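Local coordinates for hydrazine synthase alpha subunit (Candidatus Kuenenia stuttgartiensis, PDB 5C2V) that catalyses, as part of the hydrazine synthase complex, the condensation of hydroxylamine, formed in the gamma subunit, with ammonia to give hydrazine, at the calcium ion site and the interface of chains A and B. Sequence-based numbering; all coordinates share one arbitrary frame. Chains: chain A/B, Hydrazine synthase alpha subunit.

Contact 1 is a calcium site within chain A, and contact 2 is a patch of the two-fold interface where two alpha subunits meet in the dimer of heterotrimers. The centres of their C-alpha atoms lie about 12 Å apart. A:Asn381, on strand 380-387, belongs to both: its backbone runs between two calcium ligands, while its amide looks toward the subunit boundary. A:Gly356 of contact 2 directly precedes the 357-359 segment of contact 1. The ion therefore probably helps to shape the loops that chain A presents to chain B, and the two-fold axis repeats the arrangement with the chains exchanged.

Contact 1: the calcium ion site. Residues chain A 357-359, 376-382. With CA (calcium ion), chain C.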
loop_
_atom_site.group_PDB
_atom_site.type_symbol
_atom_site.label_atom_id
_atom_site.label_comp_id
_atom_site.label_asym_id
_atom_site.label_seq_id
_atom_site.Cartn_x
_atom_site.Cartn_y
_atom_site.Cartn_z
ATOM N N ASP A 357 3.469 -30.993 9.286
ATOM C CA ASP A 357 4.376 -31.369 10.372
ATOM C C ASP A 357 5.839 -31.350 9.955
ATOM O O ASP A 357 6.251 -31.969 8.972
ATOM C CB ASP A 357 3.988 -32.731 10.976
ATOM C CG ASP A 357 4.622 -33.906 10.269
ATOM O OD1 ASP A 357 4.525 -33.992 9.027
ATOM O OD2 ASP A 357 5.230 -34.749 10.966
ATOM N N PHE A 358 6.612 -30.612 10.741
ATOM C CA PHE A 358 7.957 -30.202 10.373
ATOM C C PHE A 358 8.992 -31.284 10.623
ATOM O O PHE A 358 8.853 -32.098 11.537
ATOM C CB PHE A 358 8.333 -28.934 11.144
ATOM C CG PHE A 358 7.530 -27.724 10.749
ATOM C CD1 PHE A 358 7.918 -26.928 9.682
ATOM C CD2 PHE A 358 6.362 -27.410 11.423
ATOM C CE1 PHE A 358 7.169 -25.822 9.318
ATOM C CE2 PHE A 358 5.607 -26.310 11.060
ATOM C CZ PHE A 358 6.011 -25.515 10.006
ATOM N N GLY A 359 10.028 -31.282 9.794
ATOM C CA GLY A 359 11.159 -32.172 9.974
ATOM C C GLY A 359 12.428 -31.536 9.454
ATOM O O GLY A 359 12.389 -30.474 8.833
ATOM N N ASP A 376 12.640 -37.148 10.569
ATOM C CA ASP A 376 11.333 -36.709 11.047
ATOM C C ASP A 376 10.662 -37.746 11.930
ATOM O O ASP A 376 10.445 -38.889 11.524
ATOM C CB ASP A 376 10.389 -36.365 9.895
ATOM C CG ASP A 376 9.147 -35.617 10.370
ATOM O OD1 ASP A 376 8.264 -36.224 11.017
ATOM O OD2 ASP A 376 9.061 -34.402 10.113
ATOM N N ASP A 377 10.325 -37.327 13.142
ATOM C CA ASP A 377 9.394 -38.065 13.972
ATOM C C ASP A 377 8.014 -37.494 13.671
ATOM O O ASP A 377 7.873 -36.284 13.500
ATOM C CB ASP A 377 9.757 -37.932 15.453
ATOM C CG ASP A 377 9.002 -38.911 16.336
ATOM O OD1 ASP A 377 7.755 -38.930 16.286
ATOM O OD2 ASP A 377 9.662 -39.664 17.082
ATOM N N PRO A 378 7.006 -38.369 13.533
ATOM C CA PRO A 378 5.620 -37.918 13.356
ATOM C C PRO A 378 5.028 -37.304 14.624
ATOM O O PRO A 378 4.155 -36.441 14.534
ATOM C CB PRO A 378 4.877 -39.207 12.980
ATOM C CG PRO A 378 5.937 -40.127 12.468
ATOM C CD PRO A 378 7.151 -39.811 13.283
ATOM N N ASN A 379 5.501 -37.742 15.787
ATOM C CA ASN A 379 4.954 -37.276 17.058
ATOM C C ASN A 379 5.571 -35.962 17.520
ATOM O O ASN A 379 5.112 -35.359 18.491
ATOM C CB ASN A 379 5.143 -38.342 18.141
ATOM C CG ASN A 379 4.346 -39.600 17.866
ATOM O OD1 ASN A 379 3.153 -39.671 18.161
ATOM N ND2 ASN A 379 5.003 -40.606 17.299
ATOM N N TRP A 380 6.614 -35.522 16.826
ATOM C CA TRP A 380 7.286 -34.279 17.180
ATOM C C TRP A 380 7.377 -33.325 15.998
ATOM O O TRP A 380 7.445 -33.749 14.843
ATOM C CB TRP A 380 8.693 -34.558 17.714
ATOM C CG TRP A 380 8.723 -35.287 19.019
ATOM C CD1 TRP A 380 8.848 -36.633 19.203
ATOM C CD2 TRP A 380 8.634 -34.711 20.328
ATOM N NE1 TRP A 380 8.839 -36.931 20.545
ATOM C CE2 TRP A 380 8.708 -35.767 21.257
ATOM C CE3 TRP A 380 8.496 -33.403 20.804
ATOM C CZ2 TRP A 380 8.650 -35.557 22.633
ATOM C CZ3 TRP A 380 8.439 -33.197 22.170
ATOM C CH2 TRP A 380 8.515 -34.268 23.069
ATOM N N ASN A 381 7.381 -32.032 16.300
ATOM C CA ASN A 381 7.691 -31.021 15.303
ATOM C C ASN A 381 9.183 -30.733 15.357
ATOM O O ASN A 381 9.691 -30.191 16.342
ATOM C CB ASN A 381 6.879 -29.748 15.535
ATOM C CG ASN A 381 5.922 -29.452 14.396
ATOM O OD1 ASN A 381 5.724 -30.279 13.507
ATOM N ND2 ASN A 381 5.321 -28.268 14.420
ATOM N N ASP A 382 9.881 -31.113 14.293
ATOM C CA ASP A 382 11.335 -31.057 14.265
ATOM C C ASP A 382 11.821 -29.787 13.580
ATOM O O ASP A 382 11.632 -29.611 12.376
ATOM C CB ASP A 382 11.889 -32.295 13.557
ATOM C CG ASP A 382 11.213 -33.577 14.013
ATOM O OD1 ASP A 382 11.168 -33.822 15.237
ATOM O OD2 ASP A 382 10.713 -34.333 13.151
HETATM CA CA CA C . 8.404 -34.138 12.423
#
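Two aspartates grip the calcium ion in different ways. A:Asp376, its CG anti to the backbone N (chi1 -167°), brings both carboxylate oxygens to the metal, OD2 at 2.4 Å and OD1 at 2.5 Å from the calcium ion CA. A:Asp382, CG anti to its own carbonyl carbon (chi1 -45°), gives one oxygen, OD2, also 2.4 Å from the ion; its OD1 is turned away at 4.0 Å from the ion. Backbone carbonyls of A:Phe358, A:Asp377 and A:Trp380 complete the distorted six-coordinate shell that is modelled, to which unseen waters may add. The OD2 of A:Asp382 does double duty, accepting the backbone N-H of A:Asp377 on its syn lone pair, so one ligand residue steadies another. The side chain of A:Asp377 turns instead to its own loop, where OD1 takes the N-H of A:Asn379 on the anti lone pair (2.6 Å from N to OD1) and braces the turn between two carbonyl ligands. On the opposite flank, OD1 of the A:Asn381 amide receives the A:Phe358 N-H from above the carbonyl plane, and the amide carbon lies at the edge of the phenyl ring. A:Asp357 OD2 stays outside the shell, though its charge may add to the field around the ion. The calcium cross-links the start of strand 358-364, the 376-379 loop and strand 380-387, probably a structural role in the N-terminal domain and perhaps in its beta-propeller.

Contact 2: the interface of chains A and B. Residues chain A 40-41, 44, 46-47, 308, 356, 381; chain B 333-334, 336, 354-356.
Loops that probably belong to the N-terminal domain, which includes the six-bladed beta-propeller, meet here across the two-fold axis of the dimer of heterotrimers: chain B sends in the loop between strands 348-353 and 358-364, and chain A receives it on the 40-44 loop and 3-10 helix 46-48. B:Arg355 is the inserted group. Its chain bends at chi2 (-41°), and its guanidinium has the A:Tyr46 ring on one face, with A:Tyr46 CE2 3.4 Å from B:Arg355 CZ and over the middle of the group. The two side chains come tip to tip, but the planes are 35° apart, so the packing is slanted. On the opposite face the backbone N of A:Ala41 sits toward the rim. B:Arg355 NH2 donates to the backbone O of A:Asp44 at 2.8 Å, approaching from above the carbonyl plane, while NH1 turns back to the carbonyl O of B:Glu354, which lies nearly in the guanidinium plane and helps to fix its rotation. The A:Tyr46 hydroxyl OH sits over the guanidinium face, 3.0 Å from B:Arg355 NH1, where no N-H points, so this contact belongs to the stacking. NE passes close to A:Thr40 O without its N-H pointing there. At the tyrosine ring's edge, in its plane, lies the A:Asp44 carboxylate, whose OD2 takes the A:Asn381 ND2 hydrogen on its anti lone pair, 3.0 Å from nitrogen to oxygen; its charge, though not in contact with the guanidinium, may favour the arginine. B:Glu354 stretches out beyond CG alongside A:Thr40, and its OE2 accepts the A:Ala41 N-H at 3.1 Å from above the carboxylate plane. At the other end, the benzo edge of A:Trp308 reaches B:Gly334, with A:Trp308 CH2 3.6 Å from B:Gly334 O and 4.1 Å from B:Leu336 CD2; the CE1 edge of A:Tyr46 points at one indole face, toward its rim, so A:Trp308 buttresses the ring edge-on.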
loop_
_atom_site.group_PDB
_atom_site.type_symbol
_atom_site.label_atom_id
_atom_site.label_comp_id
_atom_site.label_asym_id
_atom_site.label_seq_id
_atom_site.Cartn_x
_atom_site.Cartn_y
_atom_site.Cartn_z
ATOM N N THR A 40 1.260 -28.763 19.347
ATOM C CA THR A 40 0.149 -28.143 20.046
ATOM C C THR A 40 0.279 -26.642 19.823
ATOM O O THR A 40 1.348 -26.167 19.438
ATOM C CB THR A 40 0.151 -28.470 21.561
ATOM O OG1 THR A 40 0.536 -29.834 21.770
ATOM C CG2 THR A 40 -1.226 -28.245 22.168
ATOM N N ALA A 41 -0.790 -25.891 20.060
ATOM C CA ALA A 41 -0.688 -24.439 20.049
ATOM C C ALA A 41 0.183 -23.967 21.214
ATOM O O ALA A 41 0.899 -22.971 21.103
ATOM C CB ALA A 41 -2.065 -23.805 20.115
ATOM N N ASP A 44 3.989 -25.453 20.390
ATOM C CA ASP A 44 4.714 -24.774 19.323
ATOM C C ASP A 44 4.055 -23.427 19.036
ATOM O O ASP A 44 3.435 -23.248 17.989
ATOM C CB ASP A 44 4.745 -25.641 18.061
ATOM C CG ASP A 44 5.752 -25.153 17.034
ATOM O OD1 ASP A 44 6.290 -24.038 17.195
ATOM O OD2 ASP A 44 6.003 -25.889 16.058
ATOM N N TYR A 46 4.350 -20.603 17.650
ATOM C CA TYR A 46 5.040 -19.756 16.684
ATOM C C TYR A 46 4.202 -18.547 16.275
ATOM O O TYR A 46 4.691 -17.657 15.582
ATOM C CB TYR A 46 5.437 -20.563 15.442
ATOM C CG TYR A 46 4.324 -21.384 14.829
ATOM C CD1 TYR A 46 3.360 -20.794 14.021
ATOM C CD2 TYR A 46 4.250 -22.754 15.042
ATOM C CE1 TYR A 46 2.345 -21.544 13.456
ATOM C CE2 TYR A 46 3.240 -23.512 14.480
ATOM C CZ TYR A 46 2.291 -22.902 13.687
ATOM O OH TYR A 46 1.284 -23.653 13.125
ATOM N N GLN A 47 2.943 -18.514 16.703
ATOM C CA GLN A 47 2.078 -17.379 16.408
ATOM C C GLN A 47 2.347 -16.231 17.380
ATOM O O GLN A 47 1.949 -15.092 17.136
ATOM C CB GLN A 47 0.601 -17.787 16.459
ATOM C CG GLN A 47 0.033 -17.972 17.862
ATOM C CD GLN A 47 0.463 -19.275 18.510
ATOM O OE1 GLN A 47 0.973 -20.175 17.844
ATOM N NE2 GLN A 47 0.254 -19.380 19.817
ATOM N N TRP A 308 4.272 -14.481 13.222
ATOM C CA TRP A 308 4.512 -15.894 12.934
ATOM C C TRP A 308 5.989 -16.230 12.731
ATOM O O TRP A 308 6.744 -15.449 12.154
ATOM C CB TRP A 308 3.713 -16.336 11.707
ATOM C CG TRP A 308 2.309 -16.725 12.034
ATOM C CD1 TRP A 308 1.522 -16.200 13.016
ATOM C CD2 TRP A 308 1.532 -17.745 11.398
ATOM N NE1 TRP A 308 0.296 -16.819 13.021
ATOM C CE2 TRP A 308 0.277 -17.772 12.038
ATOM C CE3 TRP A 308 1.773 -18.633 10.346
ATOM C CZ2 TRP A 308 -0.733 -18.653 11.660
ATOM C CZ3 TRP A 308 0.767 -19.507 9.972
ATOM C CH2 TRP A 308 -0.470 -19.510 10.628
ATOM N N GLY A 356 1.658 -29.895 7.187
ATOM C CA GLY A 356 1.465 -29.705 8.604
ATOM C C GLY A 356 2.469 -30.195 9.630
ATOM O O GLY A 356 2.327 -29.858 10.788
ATOM N N ASN A 381 7.381 -32.032 16.300
ATOM C CA ASN A 381 7.691 -31.021 15.303
ATOM C C ASN A 381 9.183 -30.733 15.357
ATOM O O ASN A 381 9.691 -30.191 16.342
ATOM C CB ASN A 381 6.879 -29.748 15.535
ATOM C CG ASN A 381 5.922 -29.452 14.396
ATOM O OD1 ASN A 381 5.724 -30.279 13.507
ATOM N ND2 ASN A 381 5.321 -28.268 14.420
ATOM N N ASP B 333 -4.806 -19.232 17.690
ATOM C CA ASP B 333 -4.200 -20.531 17.981
ATOM C C ASP B 333 -3.087 -20.913 17.002
ATOM O O ASP B 333 -2.407 -21.921 17.192
ATOM C CB ASP B 333 -5.273 -21.623 17.983
ATOM C CG ASP B 333 -6.139 -21.597 16.738
ATOM O OD1 ASP B 333 -5.591 -21.684 15.618
ATOM O OD2 ASP B 333 -7.375 -21.491 16.879
ATOM N N GLY B 334 -2.894 -20.104 15.965
ATOM C CA GLY B 334 -1.889 -20.387 14.954
ATOM C C GLY B 334 -2.236 -21.519 13.998
ATOM O O GLY B 334 -1.421 -21.896 13.156
ATOM N N LEU B 336 -4.623 -23.654 11.020
ATOM C CA LEU B 336 -5.140 -23.348 9.689
ATOM C C LEU B 336 -6.580 -23.825 9.511
ATOM O O LEU B 336 -6.920 -24.963 9.845
ATOM C CB LEU B 336 -4.248 -23.970 8.610
ATOM C CG LEU B 336 -2.843 -23.384 8.462
ATOM C CD1 LEU B 336 -2.100 -24.054 7.315
ATOM C CD2 LEU B 336 -2.906 -21.879 8.257
ATOM N N GLU B 354 -4.793 -27.803 13.649
ATOM C CA GLU B 354 -4.061 -27.083 14.680
ATOM C C GLU B 354 -2.585 -27.031 14.343
ATOM O O GLU B 354 -2.043 -26.000 13.946
ATOM C CB GLU B 354 -4.263 -27.758 16.040
ATOM C CG GLU B 354 -3.666 -27.014 17.221
ATOM C CD GLU B 354 -3.844 -27.770 18.524
ATOM O OE1 GLU B 354 -4.281 -28.939 18.476
ATOM O OE2 GLU B 354 -3.556 -27.195 19.594
ATOM N N ARG B 355 -1.951 -28.181 14.509
ATOM C CA ARG B 355 -0.562 -28.375 14.144
ATOM C C ARG B 355 -0.401 -29.056 12.796
ATOM O O ARG B 355 0.648 -29.611 12.526
ATOM C CB ARG B 355 0.193 -29.111 15.246
ATOM C CG ARG B 355 0.715 -28.114 16.273
ATOM C CD ARG B 355 1.252 -26.865 15.560
ATOM N NE ARG B 355 1.373 -25.696 16.428
ATOM C CZ ARG B 355 0.594 -24.620 16.337
ATOM N NH1 ARG B 355 -0.366 -24.571 15.424
ATOM N NH2 ARG B 355 0.772 -23.596 17.160
ATOM N N GLY B 356 -1.460 -29.085 11.991
ATOM C CA GLY B 356 -1.336 -29.540 10.616
ATOM C C GLY B 356 -2.035 -30.795 10.127
ATOM O O GLY B 356 -1.966 -31.109 8.937
#